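Local coordinates for type III chaperone protein ShcA (PDB 4G6T) that probably serves as a type III secretion chaperone of the CesT family in Pseudomonas syringae, binding an effector before its export, at residues Gly83-Gly87 against Gly117-Trp121; Phe27-Cys33 against Thr44-Asp48; Ser5-Tyr9 against Arg103-Ser107. One frame throughout, in Å; residues are numbered along the deposited sequence.

How the interactions relate
In this alpha/beta chaperone fold, interactions 1 and 2 reach the five-stranded antiparallel sheet near its outermost strands within the chain, 85-88 and 32-37, their centres about 19 Å apart; interaction 1 adds helix 108-127. Interaction 3 joins the start of helix 8-19 to the loop before helix 108-127, its centre about 21 Å from that of interaction 1 and 13 Å from that of interaction 2, which it touches: Tyr-9 CB lies 3.4 Å from Cys-47 SG. Along the chain both segments of interaction 2 precede those of interaction 1, while interaction 3 spans both ends. Another protein's chain comes within reach of all three, most of interaction 2, consistent with a chaperone holding a partner.

Interaction 1 of 3, residues Gly83-Gly87 against Gly117-Trp121; sequences GPGLG and GLLEW
Pro-84 lies over the indole of Trp-121 where helix 108-127 packs against the edge strand 85-88 of the antiparallel sheet in this CesT-type chaperone fold. The tight part is a CH-pi contact: Pro-84 CB sits 3.7 Å from the centroid of the five-membered ring of Trp-121, 18° off the ring normal, so it comes over the face. Pro-84 CG reaches back to Trp-121 CB at 3.8 Å, and Pro-84 CB also meets Leu-118 CD1, at 3.8 Å. Trp-121 CG is anti to its own backbone N (chi1 172°), which extends the indole toward the strand. Over the six-membered ring the cover is thinner: Pro-84 O lies 3.6 Å above the Trp-121 plane, toward the rim, and Leu-86 CD2 approaches Trp-121 CZ2 obliquely at 4.0 Å, the two side chains crossing at about a right angle. Both Pro-84 and Trp-121 keep part of their surface open, whereas Leu-118 is buried against Leu-43 and Ala-97 of the sheet. Trp-125 adds an edge-to-face ring contact to Trp-121. The polar edge of the indole is used too: Trp-121 NE1 donates to Gly-85 O at 3.0 Å, from a position 64° out of the carbonyl plane.

Interaction 2 of 3, residues Phe27-Cys33 against Thr44-Asp48; sequences FDDHGTC and TLSCD
Cys-33 and Leu-45 form an antiparallel hydrogen-bonded pair, with Cys-33 N to Leu-45 O at 2.7 Å and Leu-45 N to Cys-33 O at 2.9 Å. The second of these is nearly straight, 167° at the hydrogen. One step on, Thr-32 and Ser-46 make a non-hydrogen-bonded pair, and Cys-47 N then donates to Gly-31 O at 2.8 Å, which carries the ladder past the start of strand 32-37. The approach to that strand is shaped by Asp-28. Its OD1 accepts from His-30 N at 2.9 Å, an Asx turn, and from Thr-32 N at 3.0 Å; the two donors arrive from opposite faces of the carboxylate plane, which limits its rotation. Asp-28 to Gly-31 form a type I turn.

Packing differs on the two faces of the hairpin. On the face of Thr-32 and Ser-46, Thr-32 CG2 lies 3.5 Å from Ser-46 OG, while Thr-44 CG2 rests 3.3 Å from Cys-33 O. Beside the pair of Cys-33 and Leu-45, the Phe-27 ring carries Cys-47 SG over its centre, 3.5 Å from the centroid and 13° off the normal, a sulfur-aromatic contact. Cys-47 SG is anti to its carbonyl carbon (chi1 -66°), which turns the sulfur toward the ring. Leu-45 O meets the same ring in plane, at its edge.

Polar side chains of another protein chain donate to Phe-27 O and Asp-29 OD1, and that chain packs on Thr-32, Thr-44 and Ser-46. This buried hairpin of strands 32-37 and 41-48 continues into strand 53-59 through backbone bonds of Thr-44 with Ile-57 and Ser-46 with Leu-55. Tyr-9 and Leu-13 of helix 8-19 cover Phe-27, as does Leu-54 of strand 53-59.

Interaction 3 of 3, residues Ser5-Tyr9 against Arg103-Ser107; sequences SNLFY and REKLS
Ser-5 O is gripped by two donors, Arg-103 NH1 at 3.0 Å and Phe-8 N at 3.1 Å, which reach it from opposite faces of its carbonyl plane. The arginine bond is bent, 141° at the hydrogen, and NH1 stands well above that plane. A water adds a second grip on the guanidinium: it accepts from Arg-103 NH2 at 3.0 Å and from Tyr-9 OH at 2.8 Å, and donates to Asn-6 OD1 at 2.9 Å. It thus links three side chains, and it lies in the plane of the Tyr-9 ring, at its edge.

The arginine leaves its backbone with CG anti to N (chi1 -180°), which sends CG toward the Phe-8 ring; the bends at chi2 and chi3 then turn the guanidinium toward Ser-5 O and the water. Arg-103 CG sits 4.3 Å from the Phe-8 ring centroid, 30° off the normal, an off-centre CH-pi contact. Leu-106 CD1 packs on Tyr-9, 3.7 Å from Tyr-9 CE1, the two side chains crossing at about a right angle, and it also meets the Phe-8 ring at its edge.

Together these contacts join the start of helix 8-19 to the 3-10 turn ahead of helix 108-127. The guanidinium is met mainly by neutral oxygens, of Ser-5 and the water, so its charge is probably offset only in part, by the long, weak ion pair of NE with Glu-52 OE1.

Interaction 1 of 3, residues Gly83-Gly87 against Gly117-Trp121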
# COMPACT_ATOMS: atom_id res chain seq x y z
N GLY A 83 -13.04 8.94 -3.83
CA GLY A 83 -12.23 7.84 -4.37
C GLY A 83 -10.79 8.17 -4.52
O GLY A 83 -10.28 9.16 -4.04
N PRO A 84 -10.02 7.24 -5.12
CA PRO A 84 -8.61 7.46 -5.24
C PRO A 84 -8.15 8.64 -6.06
O PRO A 84 -8.92 9.09 -6.93
CB PRO A 84 -8.08 6.18 -5.97
CG PRO A 84 -9.22 5.33 -6.12
CD PRO A 84 -10.50 5.96 -5.66
N GLY A 85 -7.00 9.12 -5.80
CA GLY A 85 -6.41 10.23 -6.50
C GLY A 85 -5.26 9.77 -7.36
O GLY A 85 -4.94 8.56 -7.42
N LEU A 86 -4.63 10.73 -7.99
CA LEU A 86 -3.37 10.51 -8.69
C LEU A 86 -2.52 11.77 -8.70
O LEU A 86 -3.01 12.94 -8.50
CB LEU A 86 -3.64 9.97 -10.09
CG LEU A 86 -4.17 10.87 -11.20
CD1 LEU A 86 -3.08 11.86 -11.68
CD2 LEU A 86 -4.77 10.09 -12.38
N GLY A 87 -1.24 11.60 -8.92
CA GLY A 87 -0.32 12.68 -9.06
C GLY A 87 1.03 12.17 -9.54
O GLY A 87 1.26 10.96 -9.58
N GLY A 117 -10.91 -0.73 -4.77
CA GLY A 117 -11.16 0.54 -5.49
C GLY A 117 -9.92 1.09 -6.13
O GLY A 117 -9.94 1.62 -7.29
N LEU A 118 -8.83 1.09 -5.41
CA LEU A 118 -7.61 1.59 -5.90
C LEU A 118 -7.15 0.76 -7.08
O LEU A 118 -6.61 1.30 -8.03
CB LEU A 118 -6.53 1.61 -4.79
CG LEU A 118 -5.18 2.12 -5.13
CD1 LEU A 118 -5.30 3.55 -5.56
CD2 LEU A 118 -4.16 1.91 -4.04
N LEU A 119 -7.24 -0.57 -6.93
CA LEU A 119 -6.80 -1.46 -8.00
C LEU A 119 -7.58 -1.23 -9.25
O LEU A 119 -6.95 -1.27 -10.34
CB LEU A 119 -6.89 -2.93 -7.53
CG LEU A 119 -5.80 -3.28 -6.50
CD1 LEU A 119 -6.22 -4.52 -5.67
CD2 LEU A 119 -4.39 -3.41 -7.03
N GLU A 120 -8.88 -1.10 -9.14
CA GLU A 120 -9.69 -0.92 -10.36
C GLU A 120 -9.39 0.45 -11.00
O GLU A 120 -9.39 0.57 -12.26
CB GLU A 120 -11.12 -1.18 -10.13
CG GLU A 120 -11.43 -2.67 -9.73
CD GLU A 120 -10.67 -3.72 -10.59
OE1 GLU A 120 -10.88 -3.74 -11.82
OE2 GLU A 120 -9.80 -4.46 -10.10
N TRP A 121 -9.11 1.47 -10.21
CA TRP A 121 -8.65 2.78 -10.70
C TRP A 121 -7.36 2.65 -11.45
O TRP A 121 -7.22 3.16 -12.59
CB TRP A 121 -8.52 3.72 -9.47
CG TRP A 121 -7.89 5.08 -9.63
CD1 TRP A 121 -6.67 5.51 -9.17
CD2 TRP A 121 -8.52 6.27 -10.17
NE1 TRP A 121 -6.54 6.88 -9.36
CE2 TRP A 121 -7.64 7.34 -9.95
CE3 TRP A 121 -9.76 6.50 -10.74
CZ2 TRP A 121 -7.96 8.65 -10.37
CZ3 TRP A 121 -10.07 7.79 -11.16
CH2 TRP A 121 -9.15 8.81 -11.00

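Interaction 2 of 3, residues Phe27-Cys33 against Thr44-Asp48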
# COMPACT_ATOMS: atom_id res chain seq x y z
N PHE A 27 4.46 -4.64 8.45
CA PHE A 27 5.04 -3.35 8.15
C PHE A 27 6.54 -3.39 8.42
O PHE A 27 6.96 -3.87 9.50
CB PHE A 27 4.40 -2.25 9.04
CG PHE A 27 3.00 -1.92 8.67
CD1 PHE A 27 2.73 -1.30 7.45
CD2 PHE A 27 1.92 -2.20 9.50
CE1 PHE A 27 1.43 -1.07 7.06
CE2 PHE A 27 0.61 -1.97 9.10
CZ PHE A 27 0.38 -1.34 7.91
N ASP A 28 7.35 -2.90 7.51
CA ASP A 28 8.77 -2.77 7.76
C ASP A 28 9.14 -1.61 8.70
O ASP A 28 8.27 -0.99 9.31
CB ASP A 28 9.51 -2.71 6.40
CG ASP A 28 9.24 -1.42 5.59
OD1 ASP A 28 8.78 -0.43 6.13
OD2 ASP A 28 9.62 -1.42 4.37
N ASP A 29 10.42 -1.35 8.89
CA ASP A 29 10.90 -0.34 9.81
C ASP A 29 10.79 1.08 9.26
O ASP A 29 11.28 2.03 9.85
CB ASP A 29 12.36 -0.66 10.22
CG ASP A 29 12.47 -1.80 11.21
OD1 ASP A 29 11.52 -2.24 11.86
OD2 ASP A 29 13.60 -2.26 11.38
N HIS A 30 10.13 1.19 8.10
CA HIS A 30 9.70 2.49 7.58
C HIS A 30 8.22 2.60 7.62
O HIS A 30 7.65 3.56 7.07
CB HIS A 30 10.22 2.68 6.19
CG HIS A 30 11.70 2.80 6.13
ND1 HIS A 30 12.33 3.98 6.21
CD2 HIS A 30 12.69 1.83 6.03
CE1 HIS A 30 13.65 3.79 6.15
NE2 HIS A 30 13.87 2.47 6.04
N GLY A 31 7.53 1.67 8.26
CA GLY A 31 6.11 1.78 8.40
C GLY A 31 5.34 1.47 7.11
O GLY A 31 4.14 1.82 7.00
N THR A 32 5.94 0.66 6.22
CA THR A 32 5.34 0.32 4.94
C THR A 32 5.26 -1.16 4.70
O THR A 32 6.07 -1.95 5.25
CB THR A 32 6.04 1.00 3.79
OG1 THR A 32 7.34 0.41 3.55
CG2 THR A 32 6.20 2.50 4.07
N CYS A 33 4.25 -1.53 3.95
CA CYS A 33 4.01 -2.93 3.57
C CYS A 33 3.85 -2.96 2.06
O CYS A 33 2.78 -2.61 1.57
CB CYS A 33 2.76 -3.50 4.22
SG CYS A 33 2.47 -5.25 3.76
N THR A 44 1.46 -0.31 -2.04
CA THR A 44 2.09 -0.19 -0.74
C THR A 44 1.10 0.35 0.25
O THR A 44 0.31 1.25 -0.07
CB THR A 44 3.36 0.64 -0.68
OG1 THR A 44 4.27 0.17 -1.71
CG2 THR A 44 4.00 0.33 0.66
N LEU A 45 1.07 -0.23 1.44
CA LEU A 45 0.35 0.38 2.57
C LEU A 45 1.36 1.09 3.45
O LEU A 45 2.40 0.50 3.82
CB LEU A 45 -0.34 -0.67 3.38
CG LEU A 45 -1.42 -1.52 2.80
CD1 LEU A 45 -1.96 -2.53 3.79
CD2 LEU A 45 -2.54 -0.68 2.20
N SER A 46 1.10 2.35 3.81
CA SER A 46 2.05 3.17 4.51
C SER A 46 1.38 3.81 5.72
O SER A 46 0.32 4.44 5.56
CB SER A 46 2.63 4.25 3.61
OG SER A 46 3.70 5.00 4.17
N CYS A 47 2.00 3.67 6.91
CA CYS A 47 1.39 4.19 8.11
C CYS A 47 1.84 5.62 8.35
O CYS A 47 3.03 5.87 8.51
CB CYS A 47 1.86 3.36 9.33
SG CYS A 47 1.29 1.68 9.28
N ASP A 48 0.91 6.56 8.38
CA ASP A 48 1.28 7.92 8.68
C ASP A 48 0.84 8.20 10.11
O ASP A 48 -0.29 8.62 10.37
CB ASP A 48 0.64 8.88 7.69
CG ASP A 48 1.08 10.31 7.90
OD1 ASP A 48 1.74 10.61 8.91
OD2 ASP A 48 0.72 11.15 7.03

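Interaction 3 of 3, residues Ser5-Tyr9 against Arg103-Ser107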
# COMPACT_ATOMS: atom_id res chain seq x y z
N SER A 5 -0.39 2.96 21.02
CA SER A 5 -1.57 3.08 20.17
C SER A 5 -1.24 3.05 18.70
O SER A 5 -2.10 2.68 17.91
CB SER A 5 -2.36 4.37 20.51
OG SER A 5 -1.67 5.55 20.20
N ASN A 6 -0.00 3.39 18.39
CA ASN A 6 0.47 3.35 16.99
C ASN A 6 0.56 1.91 16.46
O ASN A 6 0.73 1.71 15.24
CB ASN A 6 1.73 4.10 16.77
CG ASN A 6 1.51 5.60 16.77
OD1 ASN A 6 0.40 6.04 16.40
ND2 ASN A 6 2.52 6.37 17.14
N LEU A 7 0.43 0.89 17.33
CA LEU A 7 0.36 -0.49 16.82
C LEU A 7 -1.00 -0.87 16.25
O LEU A 7 -1.21 -1.97 15.83
CB LEU A 7 0.80 -1.51 17.87
CG LEU A 7 2.28 -1.59 18.12
CD1 LEU A 7 2.52 -2.16 19.50
CD2 LEU A 7 2.92 -2.37 16.96
N PHE A 8 -1.99 0.04 16.30
CA PHE A 8 -3.31 -0.19 15.72
C PHE A 8 -3.25 -0.68 14.26
O PHE A 8 -4.01 -1.54 13.88
CB PHE A 8 -4.07 1.14 15.77
CG PHE A 8 -5.51 1.05 15.37
CD1 PHE A 8 -6.46 0.72 16.32
CD2 PHE A 8 -5.89 1.25 14.06
CE1 PHE A 8 -7.82 0.65 15.98
CE2 PHE A 8 -7.25 1.15 13.69
CZ PHE A 8 -8.20 0.84 14.66
N TYR A 9 -2.35 -0.07 13.49
CA TYR A 9 -2.19 -0.38 12.06
C TYR A 9 -1.73 -1.83 11.86
O TYR A 9 -2.32 -2.55 11.06
CB TYR A 9 -1.21 0.59 11.40
CG TYR A 9 -1.64 2.06 11.59
CD1 TYR A 9 -2.70 2.60 10.87
CD2 TYR A 9 -1.05 2.82 12.58
CE1 TYR A 9 -3.12 3.90 11.14
CE2 TYR A 9 -1.47 4.10 12.85
CZ TYR A 9 -2.51 4.62 12.13
OH TYR A 9 -2.89 5.95 12.44
N ARG A 103 -7.54 6.89 10.60
CA ARG A 103 -7.49 5.79 11.61
C ARG A 103 -8.88 5.48 12.14
O ARG A 103 -9.24 4.29 12.26
CB ARG A 103 -6.51 6.14 12.74
CG ARG A 103 -6.37 5.05 13.85
CD ARG A 103 -6.25 5.68 15.29
NE ARG A 103 -4.90 6.10 15.62
CZ ARG A 103 -4.07 5.50 16.51
NH1 ARG A 103 -4.45 4.42 17.22
NH2 ARG A 103 -2.85 6.01 16.71
N GLU A 104 -9.67 6.52 12.43
CA GLU A 104 -11.08 6.40 12.88
C GLU A 104 -11.99 5.56 11.99
O GLU A 104 -13.02 5.09 12.41
CB GLU A 104 -11.72 7.82 12.95
CG GLU A 104 -11.12 8.80 13.97
CD GLU A 104 -9.84 9.58 13.54
OE1 GLU A 104 -9.23 9.33 12.45
OE2 GLU A 104 -9.40 10.46 14.34
N LYS A 105 -11.69 5.47 10.70
CA LYS A 105 -12.51 4.76 9.76
C LYS A 105 -11.97 3.39 9.35
O LYS A 105 -12.60 2.69 8.57
CB LYS A 105 -12.66 5.60 8.49
CG LYS A 105 -13.58 6.81 8.70
CD LYS A 105 -13.45 7.90 7.63
CE LYS A 105 -13.98 9.26 8.10
NZ LYS A 105 -13.56 9.73 9.48
N LEU A 106 -10.82 3.00 9.87
CA LEU A 106 -10.21 1.75 9.46
C LEU A 106 -10.95 0.56 10.01
O LEU A 106 -11.43 0.55 11.18
CB LEU A 106 -8.76 1.66 9.90
CG LEU A 106 -7.73 2.51 9.20
CD1 LEU A 106 -6.38 2.57 9.94
CD2 LEU A 106 -7.58 1.88 7.80
N SER A 107 -11.07 -0.43 9.17
CA SER A 107 -11.60 -1.73 9.50
C SER A 107 -11.18 -2.67 8.43
O SER A 107 -10.77 -2.24 7.35
CB SER A 107 -13.13 -1.75 9.57
OG SER A 107 -13.76 -1.62 8.25
O HOH W 1 -1.39 7.21 14.37